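Local structure of CELL WALL surface anchor family protein (Streptococcus pneumoniae, 2WW8) at residues 133-145 / 717-729. The protein is the adhesin of the pneumococcal pilus, an elongated multidomain surface protein that probably mediates attachment to host cells. Residues are numbered along the deposited sequence; the frame is centred on the assembly and turned at random.
Sequences QVENREEALSDQY and KIRDVRKYPEITI
Arg137 and Tyr724 pair across the antiparallel pair formed by edge strand 135-137 and the inner strand 724-729, in the first of the chain's two prealbumin-like (CNA_B) domains. The chain leaves this domain along one segment and returns along the other, so together they form a two-stranded connection to the next domain. Arg137 N donates to Tyr724 O at 2.8 Å. Arg137 CB lies over the Tyr724 ring face, a CH-pi contact 3.9 Å from the centroid. Bent at chi2 (105°), Arg137 carries its guanidinium past the ring to Glu726. There Arg137 NH1 meets Glu726 OE1 in a 2.6 Å salt bridge, with the oxygen over a guanidinium face; Glu88 is a second carboxylate partner of NH1. On the other face of the sheet, Asn136 sits beside Pro725. Further along, Glu139 CG packs on Val721 CG2, while its carboxylate reaches the Tyr724 ring and Lys49. Leu141 CD2 touches Val721 CB at 3.6 Å and also covers one face of the Arg719 guanidinium. The Arg719 chain is extended from CG to NE and grips Ser142 end-on. Arg719 NH2 donates to Ser142 O at 2.9 Å, and Arg719 NH1 to Ser142 OG at 3.2 Å, with OG only 2° out of the guanidinium plane.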
loop_
_atom_site.group_PDB
_atom_site.type_symbol
_atom_site.label_atom_id
_atom_site.label_comp_id
_atom_site.label_asym_id
_atom_site.label_seq_id
_atom_site.Cartn_x
_atom_site.Cartn_y
_atom_site.Cartn_z
ATOM N N GLN A 133 31.733 25.088 26.883
ATOM C CA GLN A 133 31.495 23.653 26.766
ATOM C C GLN A 133 30.336 23.180 27.650
ATOM O O GLN A 133 30.263 23.533 28.829
ATOM C CB GLN A 133 32.753 22.872 27.139
ATOM C CG GLN A 133 32.455 21.570 27.883
ATOM C CD GLN A 133 33.627 20.626 27.823
ATOM O OE1 GLN A 133 34.543 20.695 28.657
ATOM N NE2 GLN A 133 33.618 19.749 26.814
ATOM N N VAL A 134 29.448 22.368 27.074
ATOM C CA VAL A 134 28.263 21.844 27.749
ATOM C C VAL A 134 27.944 20.458 27.201
ATOM O O VAL A 134 28.466 20.095 26.156
ATOM C CB VAL A 134 27.036 22.733 27.463
ATOM C CG1 VAL A 134 27.093 24.027 28.253
ATOM C CG2 VAL A 134 26.913 23.020 25.973
ATOM N N GLU A 135 27.110 19.698 27.906
ATOM C CA GLU A 135 26.448 18.525 27.337
ATOM C C GLU A 135 25.109 18.968 26.745
ATOM O O GLU A 135 24.389 19.751 27.362
ATOM C CB GLU A 135 26.183 17.424 28.380
ATOM C CG GLU A 135 27.378 16.905 29.180
ATOM C CD GLU A 135 28.389 16.083 28.384
ATOM O OE1 GLU A 135 28.379 16.080 27.134
ATOM O OE2 GLU A 135 29.235 15.416 29.017
ATOM N N ASN A 136 24.751 18.489 25.559
ATOM C CA ASN A 136 23.374 18.682 25.117
ATOM C C ASN A 136 22.559 17.484 25.546
ATOM O O ASN A 136 22.959 16.359 25.281
ATOM C CB ASN A 136 23.340 18.944 23.628
ATOM C CG ASN A 136 24.291 20.047 23.261
ATOM O OD1 ASN A 136 24.114 21.193 23.665
ATOM N ND2 ASN A 136 25.335 19.705 22.533
ATOM N N ARG A 137 21.449 17.705 26.236
ATOM C CA ARG A 137 20.730 16.588 26.834
ATOM C C ARG A 137 19.434 16.219 26.090
ATOM O O ARG A 137 18.728 17.094 25.588
ATOM C CB ARG A 137 20.457 16.889 28.306
ATOM C CG ARG A 137 20.358 15.646 29.175
ATOM C CD ARG A 137 21.603 15.434 30.034
ATOM N NE ARG A 137 21.259 14.662 31.232
ATOM C CZ ARG A 137 20.819 15.168 32.390
ATOM N NH1 ARG A 137 20.654 16.484 32.564
ATOM N NH2 ARG A 137 20.538 14.346 33.401
ATOM N N GLU A 138 19.134 14.922 26.041
ATOM C CA GLU A 138 17.884 14.418 25.484
ATOM C C GLU A 138 16.704 15.133 26.108
ATOM O O GLU A 138 16.616 15.188 27.321
ATOM C CB GLU A 138 17.682 12.944 25.829
ATOM C CG GLU A 138 18.744 12.005 25.309
ATOM C CD GLU A 138 18.630 11.811 23.809
ATOM O OE1 GLU A 138 17.499 11.873 23.274
ATOM O OE2 GLU A 138 19.682 11.585 23.175
ATOM N N GLU A 139 15.797 15.641 25.286
ATOM C CA GLU A 139 14.514 16.153 25.726
ATOM C C GLU A 139 13.372 15.229 25.257
ATOM O O GLU A 139 13.488 14.599 24.205
ATOM C CB GLU A 139 14.372 17.557 25.146
ATOM C CG GLU A 139 13.120 18.277 25.581
ATOM C CD GLU A 139 13.115 18.510 27.081
ATOM O OE1 GLU A 139 12.652 17.607 27.820
ATOM O OE2 GLU A 139 13.583 19.591 27.495
ATOM N N ALA A 140 12.288 15.137 26.028
ATOM C CA ALA A 140 11.149 14.285 25.717
ATOM C C ALA A 140 10.280 14.994 24.690
ATOM O O ALA A 140 10.169 16.218 24.709
ATOM C CB ALA A 140 10.339 14.001 26.963
ATOM N N LEU A 141 9.690 14.221 23.782
ATOM C CA LEU A 141 8.802 14.762 22.742
ATOM C C LEU A 141 7.439 15.068 23.349
ATOM O O LEU A 141 7.052 14.411 24.312
ATOM C CB LEU A 141 8.643 13.740 21.631
ATOM C CG LEU A 141 9.686 13.673 20.518
ATOM C CD1 LEU A 141 9.435 12.399 19.798
ATOM C CD2 LEU A 141 9.535 14.840 19.554
ATOM N N SER A 142 6.723 16.074 22.857
ATOM C CA SER A 142 5.378 16.332 23.362
ATOM C C SER A 142 4.374 15.278 22.860
ATOM O O SER A 142 4.656 14.543 21.901
ATOM C CB SER A 142 4.932 17.739 22.959
ATOM O OG SER A 142 4.583 17.808 21.576
ATOM N N ASP A 143 3.201 15.229 23.492
ATOM C CA ASP A 143 2.098 14.346 23.091
ATOM C C ASP A 143 1.012 14.998 22.219
ATOM O O ASP A 143 -0.119 14.492 22.152
ATOM C CB ASP A 143 1.458 13.676 24.323
ATOM C CG ASP A 143 0.700 14.664 25.210
ATOM O OD1 ASP A 143 0.728 15.891 24.933
ATOM O OD2 ASP A 143 0.071 14.203 26.196
ATOM N N GLN A 144 1.371 16.097 21.555
ATOM C CA GLN A 144 0.512 16.807 20.602
ATOM C C GLN A 144 0.670 16.373 19.140
ATOM O O GLN A 144 1.751 16.463 18.568
ATOM C CB GLN A 144 0.764 18.315 20.699
ATOM C CG GLN A 144 0.490 18.849 22.096
ATOM C CD GLN A 144 -0.982 18.776 22.453
ATOM O OE1 GLN A 144 -1.369 18.079 23.394
ATOM N NE2 GLN A 144 -1.814 19.494 21.703
ATOM N N TYR A 145 -0.420 15.941 18.519
ATOM C CA TYR A 145 -0.396 15.458 17.130
ATOM C C TYR A 145 -1.554 16.083 16.380
ATOM O O TYR A 145 -2.667 16.098 16.899
ATOM C CB TYR A 145 -0.578 13.935 17.081
ATOM C CG TYR A 145 0.537 13.231 17.804
ATOM C CD1 TYR A 145 1.722 12.913 17.144
ATOM C CD2 TYR A 145 0.427 12.923 19.162
ATOM C CE1 TYR A 145 2.779 12.295 17.821
ATOM C CE2 TYR A 145 1.462 12.305 19.835
ATOM C CZ TYR A 145 2.630 11.989 19.162
ATOM O OH TYR A 145 3.665 11.382 19.833
ATOM N N LYS A 717 4.144 14.143 7.721
ATOM C CA LYS A 717 4.699 15.194 8.581
ATOM C C LYS A 717 5.838 14.604 9.392
ATOM O O LYS A 717 5.769 13.418 9.734
ATOM C CB LYS A 717 3.664 15.709 9.588
ATOM C CG LYS A 717 2.561 16.521 8.930
ATOM C CD LYS A 717 1.330 15.696 8.672
ATOM C CE LYS A 717 0.167 16.629 8.310
ATOM N NZ LYS A 717 0.070 16.788 6.796
ATOM N N ILE A 718 6.843 15.417 9.728
ATOM C CA ILE A 718 7.924 14.933 10.581
ATOM C C ILE A 718 8.252 16.041 11.569
ATOM O O ILE A 718 8.002 17.238 11.289
ATOM C CB ILE A 718 9.186 14.523 9.775
ATOM C CG1 ILE A 718 9.730 15.723 8.984
ATOM C CG2 ILE A 718 8.855 13.308 8.865
ATOM C CD1 ILE A 718 11.062 15.480 8.308
ATOM N N ARG A 719 8.778 15.633 12.732
ATOM C CA ARG A 719 9.239 16.606 13.718
ATOM C C ARG A 719 10.451 16.090 14.476
ATOM O O ARG A 719 10.851 14.932 14.310
ATOM C CB ARG A 719 8.141 16.893 14.746
ATOM C CG ARG A 719 7.768 15.627 15.511
ATOM C CD ARG A 719 6.959 15.980 16.722
ATOM N NE ARG A 719 6.465 14.817 17.444
ATOM C CZ ARG A 719 5.838 14.923 18.606
ATOM N NH1 ARG A 719 5.665 16.133 19.116
ATOM N NH2 ARG A 719 5.407 13.842 19.238
ATOM N N ASP A 720 11.020 16.950 15.320
ATOM C CA ASP A 720 12.052 16.540 16.279
ATOM C C ASP A 720 11.926 17.426 17.520
ATOM O O ASP A 720 11.182 18.413 17.483
ATOM C CB ASP A 720 13.480 16.636 15.722
ATOM C CG ASP A 720 14.486 15.783 16.514
ATOM O OD1 ASP A 720 14.099 14.966 17.383
ATOM O OD2 ASP A 720 15.697 15.931 16.281
ATOM N N VAL A 721 12.621 17.058 18.596
ATOM C CA VAL A 721 12.582 17.848 19.832
ATOM C C VAL A 721 14.014 18.311 20.081
ATOM O O VAL A 721 14.950 17.503 20.017
ATOM C CB VAL A 721 11.999 17.063 21.044
ATOM C CG1 VAL A 721 12.779 15.785 21.335
ATOM C CG2 VAL A 721 12.000 17.921 22.316
ATOM N N ARG A 722 14.201 19.604 20.306
ATOM C CA ARG A 722 15.559 20.109 20.369
ATOM C C ARG A 722 16.215 19.731 21.705
ATOM O O ARG A 722 15.549 19.692 22.745
ATOM C CB ARG A 722 15.508 21.609 20.176
ATOM C CG ARG A 722 16.756 22.170 19.573
ATOM C CD ARG A 722 16.359 23.609 19.323
ATOM N NE ARG A 722 15.940 23.803 17.945
ATOM C CZ ARG A 722 16.795 23.653 16.943
ATOM N NH1 ARG A 722 18.044 23.301 17.235
ATOM N NH2 ARG A 722 16.413 23.824 15.683
ATOM N N LYS A 723 17.503 19.410 21.669
ATOM C CA LYS A 723 18.262 19.174 22.908
ATOM C C LYS A 723 18.583 20.466 23.651
ATOM O O LYS A 723 18.746 21.541 23.057
ATOM C CB LYS A 723 19.553 18.414 22.635
ATOM C CG LYS A 723 19.309 16.947 22.382
ATOM C CD LYS A 723 20.498 16.405 21.645
ATOM C CE LYS A 723 20.238 15.022 21.084
ATOM N NZ LYS A 723 21.527 14.279 21.292
ATOM N N TYR A 724 18.669 20.360 24.970
ATOM C CA TYR A 724 18.972 21.558 25.747
ATOM C C TYR A 724 20.401 21.501 26.288
ATOM O O TYR A 724 20.917 20.421 26.568
ATOM C CB TYR A 724 17.919 21.825 26.833
ATOM C CG TYR A 724 17.901 20.749 27.874
ATOM C CD1 TYR A 724 18.857 20.742 28.893
ATOM C CD2 TYR A 724 16.957 19.732 27.825
ATOM C CE1 TYR A 724 18.871 19.746 29.838
ATOM C CE2 TYR A 724 16.956 18.728 28.782
ATOM C CZ TYR A 724 17.917 18.756 29.785
ATOM O OH TYR A 724 17.960 17.777 30.742
ATOM N N PRO A 725 21.043 22.672 26.413
ATOM C CA PRO A 725 22.362 22.753 27.068
ATOM C C PRO A 725 22.337 22.580 28.589
ATOM O O PRO A 725 21.483 23.165 29.269
ATOM C CB PRO A 725 22.888 24.145 26.675
ATOM C CG PRO A 725 21.663 24.934 26.357
ATOM C CD PRO A 725 20.571 23.980 25.917
ATOM N N GLU A 726 23.268 21.762 29.085
ATOM C CA GLU A 726 23.544 21.567 30.504
ATOM C C GLU A 726 24.993 21.961 30.831
ATOM O O GLU A 726 25.950 21.280 30.441
ATOM C CB GLU A 726 23.213 20.133 30.932
ATOM C CG GLU A 726 23.770 19.746 32.276
ATOM C CD GLU A 726 24.074 18.269 32.330
ATOM O OE1 GLU A 726 23.072 17.534 32.464
ATOM O OE2 GLU A 726 25.270 17.867 32.243
ATOM N N ILE A 727 25.147 23.084 31.528
ATOM C CA ILE A 727 26.446 23.444 32.109
ATOM C C ILE A 727 26.700 22.723 33.429
ATOM O O ILE A 727 25.843 22.692 34.315
ATOM C CB ILE A 727 26.626 24.928 32.404
ATOM C CG1 ILE A 727 26.347 25.756 31.161
ATOM C CG2 ILE A 727 28.080 25.163 32.764
ATOM C CD1 ILE A 727 25.453 26.928 31.446
ATOM N N THR A 728 27.886 22.132 33.523
ATOM C CA THR A 728 28.371 21.582 34.772
ATOM C C THR A 728 29.440 22.539 35.323
ATOM O O THR A 728 30.439 22.863 34.662
ATOM C CB THR A 728 28.829 20.119 34.643
ATOM O OG1 THR A 728 27.700 19.341 34.236
ATOM C CG2 THR A 728 29.335 19.566 35.989
ATOM N N ILE A 729 29.173 23.022 36.530
ATOM C CA ILE A 729 30.147 23.863 37.234
ATOM C C ILE A 729 30.860 23.086 38.326
ATOM O O ILE A 729 30.232 22.563 39.252
ATOM C CB ILE A 729 29.556 25.166 37.766
ATOM C CG1 ILE A 729 29.387 26.142 36.595
ATOM C CG2 ILE A 729 30.511 25.773 38.783
ATOM C CD1 ILE A 729 28.289 27.157 36.803
#